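N-acetylmuramoyl-L-alanine amidase (Clostridium intestinale URNW, PDB 6SRT) probably hydrolyses, as a zinc-dependent endolysin, the amide bond between N-acetylmuramic acid and L-alanine in bacterial cell-wall peptidoglycan. Local coordinates at residues L35-N40 / P88-G93; P41-Y46 / N100-G105. All blocks are in the same frame, centred on the assembly; numbering follows the deposited sequence.

Contact 1: residues L35-N40 / P88-G93; sequences LSYNFN and PENAVG
The carbonyl oxygen of Ser36 accepts the N-H of Val92 in a nearly straight bond (N to O 2.8 Å, 162° at the hydrogen), and CA of Ala91 leans on the same oxygen as a C-H...O contact. A water bonded to Ser36 N and Val92 O bridges the two segments beside it. CG2 of Val92 packs on CB of Phe39 at 3.8 Å and lies by Asn38 O. Pro88 to Ala91 form a type I turn that meets the rings of Tyr37 and Phe39. Tyr37, its CG beside the backbone N (chi1 -63°), lays one ring face over CB of Ala91, a CH-pi contact 4.2 Å from CB to the ring centroid. The amide of Asn90 stands at the edge of that ring, the two planes 75° apart, with OD1 3.4 Å from Tyr37 CE2. CD1 of Leu35 packs on CD of Pro88 at 3.7 Å. Phe39 receives the carbonyl oxygen of Ala91 over its ring centre, 3.5 Å above the plane; Ala91 O is also bonded to His74, whose ring stacks on Phe39. The two loops lead into the adjacent parallel strands 43-48 and 103-108, and Glu89 ties the turn to helix 119-136 through Lys135, Tyr131 and Tyr136.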
loop_
_atom_site.group_PDB
_atom_site.type_symbol
_atom_site.label_atom_id
_atom_site.label_comp_id
_atom_site.label_asym_id
_atom_site.label_seq_id
_atom_site.Cartn_x
_atom_site.Cartn_y
_atom_site.Cartn_z
ATOM N N LEU A 35 0.795 -14.141 -11.815
ATOM C CA LEU A 35 1.439 -12.860 -11.480
ATOM C C LEU A 35 2.475 -12.534 -12.537
ATOM O O LEU A 35 3.216 -13.374 -12.989
ATOM C CB LEU A 35 2.083 -12.921 -10.092
ATOM C CG LEU A 35 1.114 -13.052 -8.933
ATOM C CD1 LEU A 35 1.886 -13.141 -7.644
ATOM C CD2 LEU A 35 0.078 -11.973 -8.879
ATOM N N SER A 36 2.521 -11.255 -12.875
ATOM C CA SER A 36 3.618 -10.724 -13.684
ATOM C C SER A 36 4.694 -10.156 -12.748
ATOM O O SER A 36 4.338 -9.382 -11.838
ATOM C CB SER A 36 3.115 -9.662 -14.606
ATOM O OG SER A 36 4.222 -9.043 -15.279
ATOM N N TYR A 37 5.905 -10.409 -13.152
ATOM C CA TYR A 37 7.119 -9.920 -12.467
ATOM C C TYR A 37 7.798 -8.877 -13.296
ATOM O O TYR A 37 8.934 -8.458 -12.933
ATOM C CB TYR A 37 8.009 -11.083 -11.952
ATOM C CG TYR A 37 7.313 -11.934 -10.912
ATOM C CD1 TYR A 37 6.324 -12.832 -11.266
ATOM C CD2 TYR A 37 7.603 -11.778 -9.564
ATOM C CE1 TYR A 37 5.722 -13.648 -10.313
ATOM C CE2 TYR A 37 7.013 -12.560 -8.608
ATOM C CZ TYR A 37 6.062 -13.487 -8.975
ATOM O OH TYR A 37 5.473 -14.249 -7.980
ATOM N N ASN A 38 7.131 -8.388 -14.331
ATOM C CA ASN A 38 7.630 -7.247 -15.138
ATOM C C ASN A 38 7.244 -5.967 -14.408
ATOM O O ASN A 38 6.426 -5.212 -14.875
ATOM C CB ASN A 38 7.160 -7.280 -16.575
ATOM C CG ASN A 38 7.791 -8.381 -17.408
ATOM O OD1 ASN A 38 8.853 -8.974 -17.094
ATOM N ND2 ASN A 38 7.127 -8.668 -18.492
ATOM N N PHE A 39 7.846 -5.796 -13.229
ATOM C CA PHE A 39 7.521 -4.719 -12.288
ATOM C C PHE A 39 8.802 -3.934 -12.028
ATOM O O PHE A 39 9.791 -4.534 -11.716
ATOM C CB PHE A 39 7.030 -5.377 -11.002
ATOM C CG PHE A 39 6.642 -4.449 -9.886
ATOM C CD1 PHE A 39 5.680 -3.477 -10.013
ATOM C CD2 PHE A 39 7.261 -4.570 -8.641
ATOM C CE1 PHE A 39 5.333 -2.654 -8.963
ATOM C CE2 PHE A 39 6.867 -3.800 -7.569
ATOM C CZ PHE A 39 5.927 -2.810 -7.727
ATOM N N ASN A 40 8.734 -2.626 -12.262
ATOM C CA ASN A 40 9.936 -1.779 -12.162
ATOM C C ASN A 40 9.517 -0.546 -11.375
ATOM O O ASN A 40 9.251 0.514 -11.951
ATOM C CB ASN A 40 10.478 -1.461 -13.552
ATOM C CG ASN A 40 11.023 -2.693 -14.242
ATOM O OD1 ASN A 40 12.229 -2.996 -14.088
ATOM N ND2 ASN A 40 10.165 -3.342 -14.958
ATOM N N PRO A 88 3.608 -10.112 -3.860
ATOM C CA PRO A 88 5.052 -10.195 -3.711
ATOM C C PRO A 88 5.684 -8.854 -4.109
ATOM O O PRO A 88 5.231 -8.126 -4.987
ATOM C CB PRO A 88 5.473 -11.322 -4.667
ATOM C CG PRO A 88 4.231 -12.201 -4.746
ATOM C CD PRO A 88 3.093 -11.197 -4.729
ATOM N N GLU A 89 6.798 -8.553 -3.433
ATOM C CA GLU A 89 7.483 -7.255 -3.532
ATOM C C GLU A 89 7.997 -7.019 -4.934
ATOM O O GLU A 89 8.235 -5.849 -5.299
ATOM C CB GLU A 89 8.578 -7.151 -2.499
ATOM C CG GLU A 89 8.922 -5.719 -2.148
ATOM C CD GLU A 89 9.958 -5.695 -1.033
ATOM O OE1 GLU A 89 9.583 -5.948 0.134
ATOM O OE2 GLU A 89 11.164 -5.433 -1.329
ATOM N N ASN A 90 8.216 -8.080 -5.707
ATOM C CA ASN A 90 8.723 -8.019 -7.082
ATOM C C ASN A 90 7.653 -8.266 -8.150
ATOM O O ASN A 90 8.013 -8.400 -9.339
ATOM C CB ASN A 90 9.923 -8.946 -7.288
ATOM C CG ASN A 90 9.656 -10.395 -6.968
ATOM O OD1 ASN A 90 8.718 -10.728 -6.236
ATOM N ND2 ASN A 90 10.565 -11.246 -7.460
ATOM N N ALA A 91 6.392 -8.339 -7.751
ATOM C CA ALA A 91 5.298 -8.580 -8.690
ATOM C C ALA A 91 4.501 -7.310 -8.929
ATOM O O ALA A 91 4.291 -6.492 -8.046
ATOM C CB ALA A 91 4.359 -9.661 -8.164
ATOM N N VAL A 92 3.944 -7.212 -10.155
ATOM C CA VAL A 92 2.974 -6.172 -10.470
ATOM C C VAL A 92 1.726 -6.390 -9.590
ATOM O O VAL A 92 1.185 -7.506 -9.511
ATOM C CB VAL A 92 2.613 -6.194 -11.967
ATOM C CG1 VAL A 92 1.588 -5.099 -12.280
ATOM C CG2 VAL A 92 3.833 -6.054 -12.860
ATOM N N GLY A 93 1.199 -5.313 -8.991
ATOM C CA GLY A 93 -0.025 -5.329 -8.170
ATOM C C GLY A 93 -1.242 -4.966 -8.988
ATOM O O GLY A 93 -1.181 -4.824 -10.246
HETATM O O HOH W 1 0.676 -9.371 -11.576
HETATM O O HOH W 2 10.184 -6.927 -10.316
#

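Contact 2: residues P41-Y46 / N100-G105; sequences PNMIVY and NARAFG
Strands 43-46 and 103-105 run parallel, their short axes 4.4 Å apart at an angle of 30°, joined by Phe104 N to Met43 O (3.0 Å) and Val45 N to Phe104 O (2.8 Å). Just before the strands, Asn42 N donates to Arg102 O. In the arginine conformer described here, one of two, the Asn42 side chain turns to the Arg102 guanidinium: OD1 sits in the guanidinium plane and takes NE on a lone pair at 2.7 Å, with a weak second bond from NH2. Amide and guanidinium planes are 66° apart. In the same conformer a water links Arg102 NH2 to Asn42 O. These strands are neighbours in the mixed sheet of the Amidase_2/PGRP fold, with strand 140-143 on the other side of 43-48, which carries the zinc ligand His47 two residues after Val45. On the face bearing Met43 and Val45, Ala103 CB packs against Val45 CG2 at 3.8 Å; Val45 itself lies beside His47 and His144, which with Cys152 hold the zinc ion. On the face bearing Ile44 and Phe104, the phenylalanine ring receives CB and CG of Pro41, both 3.6 Å from CE2, while Ile44 CG1 approaches Phe104 CB. Leu132 of helix 119-136 touches both Ile44 and Phe104 there.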
loop_
_atom_site.group_PDB
_atom_site.type_symbol
_atom_site.label_atom_id
_atom_site.label_comp_id
_atom_site.label_asym_id
_atom_site.label_seq_id
_atom_site.Cartn_x
_atom_site.Cartn_y
_atom_site.Cartn_z
ATOM N N PRO A 41 9.440 -0.639 -10.045
ATOM C CA PRO A 41 8.836 0.441 -9.290
ATOM C C PRO A 41 9.676 1.702 -9.221
ATOM O O PRO A 41 10.888 1.630 -8.972
ATOM C CB PRO A 41 8.636 -0.185 -7.906
ATOM C CG PRO A 41 9.682 -1.278 -7.843
ATOM C CD PRO A 41 9.750 -1.816 -9.243
ATOM N N ASN A 42 9.020 2.829 -9.428
ATOM C CA ASN A 42 9.623 4.152 -9.252
ATOM C C ASN A 42 8.684 5.091 -8.515
ATOM O O ASN A 42 8.925 6.315 -8.500
ATOM C CB ASN A 42 10.175 4.703 -10.530
ATOM C CG ASN A 42 9.085 4.996 -11.547
ATOM O OD1 ASN A 42 7.898 4.953 -11.264
ATOM N ND2 ASN A 42 9.501 5.315 -12.773
ATOM N N MET A 43 7.639 4.558 -7.875
ATOM C CA MET A 43 6.529 5.336 -7.251
ATOM C C MET A 43 6.030 4.493 -6.086
ATOM O O MET A 43 6.076 3.251 -6.138
ATOM C CB MET A 43 5.424 5.601 -8.278
ATOM C CG MET A 43 4.366 6.511 -7.797
ATOM S SD MET A 43 3.002 6.493 -9.003
ATOM C CE MET A 43 3.786 7.470 -10.284
ATOM N N ILE A 44 5.544 5.179 -5.032
ATOM C CA ILE A 44 4.728 4.573 -3.988
ATOM C C ILE A 44 3.377 5.307 -3.997
ATOM O O ILE A 44 3.356 6.523 -4.031
ATOM C CB ILE A 44 5.391 4.695 -2.613
ATOM C CG1 ILE A 44 6.659 3.899 -2.538
ATOM C CG2 ILE A 44 4.429 4.353 -1.491
ATOM C CD1 ILE A 44 7.528 4.259 -1.405
ATOM N N VAL A 45 2.315 4.526 -4.013
ATOM C CA VAL A 45 0.921 5.036 -4.018
ATOM C C VAL A 45 0.215 4.583 -2.735
ATOM O O VAL A 45 0.194 3.368 -2.411
ATOM C CB VAL A 45 0.123 4.587 -5.242
ATOM C CG1 VAL A 45 -1.300 5.106 -5.186
ATOM C CG2 VAL A 45 0.777 5.028 -6.531
ATOM N N TYR A 46 -0.355 5.569 -2.017
ATOM C CA TYR A 46 -1.066 5.315 -0.761
ATOM C C TYR A 46 -2.574 5.202 -0.992
ATOM O O TYR A 46 -3.182 5.980 -1.730
ATOM C CB TYR A 46 -0.821 6.436 0.256
ATOM C CG TYR A 46 0.636 6.598 0.631
ATOM C CD1 TYR A 46 1.207 5.721 1.507
ATOM C CD2 TYR A 46 1.438 7.588 0.122
ATOM C CE1 TYR A 46 2.547 5.770 1.865
ATOM C CE2 TYR A 46 2.736 7.706 0.500
ATOM C CZ TYR A 46 3.322 6.779 1.339
ATOM O OH TYR A 46 4.668 6.931 1.581
ATOM N N ASN A 100 0.410 0.467 -12.389
ATOM C CA ASN A 100 0.684 -0.726 -11.605
ATOM C C ASN A 100 2.062 -1.292 -11.870
ATOM O O ASN A 100 2.731 -1.756 -10.944
ATOM C CB ASN A 100 -0.368 -1.794 -11.862
ATOM C CG ASN A 100 -1.637 -1.639 -11.026
ATOM O OD1 ASN A 100 -1.536 -1.406 -9.824
ATOM N ND2 ASN A 100 -2.790 -1.839 -11.671
ATOM N N ALA A 101 2.591 -1.198 -13.086
ATOM C CA ALA A 101 3.912 -1.764 -13.388
ATOM C C ALA A 101 5.028 -0.947 -12.779
ATOM O O ALA A 101 6.177 -1.414 -12.802
ATOM C CB ALA A 101 4.095 -1.921 -14.884
ATOM N N ARG A 102 4.749 0.244 -12.278
ATOM C CA ARG A 102 5.770 1.170 -11.751
ATOM C C ARG A 102 5.510 1.593 -10.292
ATOM O O ARG A 102 6.291 2.416 -9.793
ATOM C CB ARG A 102 5.913 2.400 -12.662
ATOM C CG ARG A 102 4.711 3.327 -12.600
ATOM C CD ARG A 102 4.916 4.539 -13.468
ATOM N NE ARG A 102 5.821 5.543 -12.951
ATOM C CZ ARG A 102 5.890 6.788 -13.394
ATOM N NH1 ARG A 102 5.124 7.157 -14.396
ATOM N NH2 ARG A 102 6.724 7.651 -12.853
ATOM N N ALA A 103 4.478 1.090 -9.640
ATOM C CA ALA A 103 4.097 1.618 -8.323
ATOM C C ALA A 103 3.896 0.530 -7.296
ATOM O O ALA A 103 3.078 -0.374 -7.506
ATOM C CB ALA A 103 2.849 2.459 -8.453
ATOM N N PHE A 104 4.546 0.689 -6.159
ATOM C CA PHE A 104 4.077 -0.006 -4.940
ATOM C C PHE A 104 2.782 0.565 -4.453
ATOM O O PHE A 104 2.544 1.777 -4.537
ATOM C CB PHE A 104 5.110 0.139 -3.826
ATOM C CG PHE A 104 6.349 -0.687 -4.016
ATOM C CD1 PHE A 104 6.262 -2.074 -3.902
ATOM C CD2 PHE A 104 7.580 -0.071 -4.227
ATOM C CE1 PHE A 104 7.392 -2.854 -4.105
ATOM C CE2 PHE A 104 8.707 -0.880 -4.381
ATOM C CZ PHE A 104 8.608 -2.245 -4.330
ATOM N N GLY A 105 1.928 -0.319 -4.002
ATOM C CA GLY A 105 0.644 0.091 -3.401
ATOM C C GLY A 105 0.619 -0.263 -1.938
ATOM O O GLY A 105 0.793 -1.431 -1.540
HETATM O O HOH W 3 7.887 8.113 -10.495
#

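Contact 2 is largely buried and pairs two neighbouring strands of the sheet; contact 1 lies nearer the surface and joins the loops that precede those same strands. The segments alternate along the chain, and 35-40 runs directly into 41-46. Chemistry follows place: backbone bonds of parallel strands and apolar packing, including the Phe104 ring on Pro41, hold 41-46 to 100-105, whereas one direct backbone bond, a bridging water and contacts of two aromatic rings hold 35-40 to 88-93. The arginine-asparagine bonding of contact 2 belongs to its outer end. The two contacts meet through the Phe39 ring, edge-to-face with Phe104, and probably through a bond from Asn40 N to Ala101 O (2.9 Å). His74 touches both aromatic rings.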